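PDB 5EUF: protease from Helicobacter pylori, which is a zinc-binding M16-family protease that probably acts as a virulence factor, cleaving the cytoplasmic domain of human junctional adhesion molecule A and weakening the gastric epithelial barrier. Local coordinates for residues Thr63-Ala68 and Phe109-Gly114. Numbering follows the deposited sequence.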
loop_
_atom_site.group_PDB
_atom_site.type_symbol
_atom_site.label_atom_id
_atom_site.label_comp_id
_atom_site.label_asym_id
_atom_site.label_seq_id
_atom_site.Cartn_x
_atom_site.Cartn_y
_atom_site.Cartn_z
ATOM N N THR B 63 -15.755 30.062 -7.412
ATOM C CA THR B 63 -14.614 30.509 -8.201
ATOM C C THR B 63 -14.501 32.030 -8.106
ATOM O O THR B 63 -15.076 32.643 -7.205
ATOM C CB THR B 63 -14.736 30.089 -9.676
ATOM O OG1 THR B 63 -15.867 30.742 -10.264
ATOM C CG2 THR B 63 -14.909 28.582 -9.794
ATOM N N LYS B 64 -13.770 32.640 -9.034
ATOM C CA LYS B 64 -13.594 34.090 -9.025
ATOM C C LYS B 64 -14.900 34.810 -9.340
ATOM O O LYS B 64 -15.167 35.885 -8.806
ATOM C CB LYS B 64 -12.511 34.510 -10.024
ATOM C CG LYS B 64 -12.289 36.012 -10.133
ATOM C CD LYS B 64 -11.214 36.343 -11.161
ATOM C CE LYS B 64 -11.005 37.849 -11.278
ATOM N NZ LYS B 64 -9.937 38.198 -12.257
ATOM N N ASN B 65 -15.717 34.209 -10.200
ATOM C CA ASN B 65 -16.971 34.826 -10.618
ATOM C C ASN B 65 -18.197 34.041 -10.161
ATOM O O ASN B 65 -19.262 34.614 -9.927
ATOM C CB ASN B 65 -16.995 34.986 -12.138
ATOM C CG ASN B 65 -15.824 35.795 -12.656
ATOM O OD1 ASN B 65 -15.071 35.340 -13.516
ATOM N ND2 ASN B 65 -15.661 37.003 -12.127
ATOM N N LEU B 66 -18.040 32.729 -10.033
ATOM C CA LEU B 66 -19.141 31.858 -9.640
ATOM C C LEU B 66 -19.170 31.596 -8.138
ATOM O O LEU B 66 -18.132 31.377 -7.513
ATOM C CB LEU B 66 -19.057 30.524 -10.384
ATOM C CG LEU B 66 -19.208 30.574 -11.903
ATOM C CD1 LEU B 66 -19.051 29.181 -12.492
ATOM C CD2 LEU B 66 -20.554 31.172 -12.273
ATOM N N LYS B 67 -20.370 31.621 -7.567
ATOM C CA LYS B 67 -20.569 31.192 -6.191
ATOM C C LYS B 67 -20.696 29.671 -6.164
ATOM O O LYS B 67 -20.879 29.042 -7.207
ATOM C CB LYS B 67 -21.808 31.856 -5.586
ATOM N N ALA B 68 -20.589 29.079 -4.980
ATOM C CA ALA B 68 -20.674 27.627 -4.857
ATOM C C ALA B 68 -22.054 27.129 -5.278
ATOM O O ALA B 68 -23.066 27.488 -4.676
ATOM C CB ALA B 68 -20.361 27.193 -3.434
ATOM N N PHE B 109 -16.366 26.272 -17.719
ATOM C CA PHE B 109 -15.281 25.319 -17.522
ATOM C C PHE B 109 -13.941 26.027 -17.367
ATOM O O PHE B 109 -13.080 25.577 -16.610
ATOM C CB PHE B 109 -15.225 24.323 -18.680
ATOM C CG PHE B 109 -16.144 23.148 -18.508
ATOM C CD1 PHE B 109 -16.345 22.589 -17.258
ATOM C CD2 PHE B 109 -16.809 22.604 -19.595
ATOM C CE1 PHE B 109 -17.190 21.507 -17.094
ATOM C CE2 PHE B 109 -17.654 21.522 -19.437
ATOM C CZ PHE B 109 -17.845 20.974 -18.186
ATOM N N ALA B 110 -13.766 27.134 -18.079
ATOM C CA ALA B 110 -12.567 27.944 -17.919
ATOM C C ALA B 110 -12.582 28.587 -16.539
ATOM O O ALA B 110 -11.538 28.806 -15.923
ATOM C CB ALA B 110 -12.481 28.998 -19.006
ATOM N N GLU B 111 -13.788 28.871 -16.062
ATOM C CA GLU B 111 -13.997 29.493 -14.763
ATOM C C GLU B 111 -13.565 28.585 -13.605
ATOM O O GLU B 111 -13.192 29.067 -12.536
ATOM C CB GLU B 111 -15.472 29.881 -14.612
ATOM C CG GLU B 111 -15.785 30.719 -13.395
ATOM C CD GLU B 111 -15.132 32.084 -13.444
ATOM O OE1 GLU B 111 -15.009 32.647 -14.554
ATOM O OE2 GLU B 111 -14.738 32.591 -12.372
ATOM N N THR B 112 -13.610 27.272 -13.817
ATOM C CA THR B 112 -13.256 26.323 -12.765
ATOM C C THR B 112 -11.840 25.767 -12.925
ATOM O O THR B 112 -11.273 25.207 -11.984
ATOM C CB THR B 112 -14.242 25.137 -12.718
ATOM O OG1 THR B 112 -14.183 24.412 -13.953
ATOM C CG2 THR B 112 -15.661 25.626 -12.486
HETATM N N MSE B 113 -11.273 25.911 -14.116
HETATM C CA MSE B 113 -9.947 25.369 -14.388
HETATM C C MSE B 113 -8.843 26.233 -13.792
HETATM O O MSE B 113 -8.077 25.776 -12.943
HETATM C CB MSE B 113 -9.729 25.215 -15.893
HETATM C CG MSE B 113 -8.316 24.803 -16.271
HETATM SE SE MSE B 113 -8.262 23.839 -17.960
HETATM C CE MSE B 113 -7.334 25.150 -19.044
ATOM N N GLY B 114 -8.761 27.483 -14.239
ATOM C CA GLY B 114 -7.687 28.362 -13.817
ATOM C C GLY B 114 -8.153 29.512 -12.952
ATOM O O GLY B 114 -7.558 30.589 -12.963
#
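A single carboxylate oxygen, Glu111 OE2, gathers both hydrogen bonds between the loop segment 63-68 and the end of helix 102-113. Thr63 OG1 donates to the anti lone pair of Glu111 OE2 at 3.0 Å, whereas Asn65 N approaches Glu111 OE2 from above the carboxylate plane at 2.9 Å, with a bent N-H...O angle of 136°. The Glu111 side chain leaves the helix with CG anti to the backbone N and then bends at chi2 (65°), which brings the carboxylate to the loop. Thr63 also forms an ST motif: its OG1, held between its own N and carbonyl carbon (chi1 64°), accepts from Leu66 N at 3.0 Å, and Thr63 N bonds back to Leu66 O at 2.7 Å. The segment lies in the connection between helix 70-77 and helix 51-58, which bears the inverted zinc motif HxxEH of M16 peptidases: His53 binds zinc, Glu56 is the probable proton acceptor and His57 probably a further ligand. Glu111 CG lies 3.7 Å from Leu66 CD1, while Leu66 also touches Phe71 and Ile74 of helix 70-77. Next to the polar grip, the methyls Thr63 CG2 and Thr112 CG2 meet at 4.1 Å. Thr112 OG1 turns back to its own helix, donating to Phe109 O.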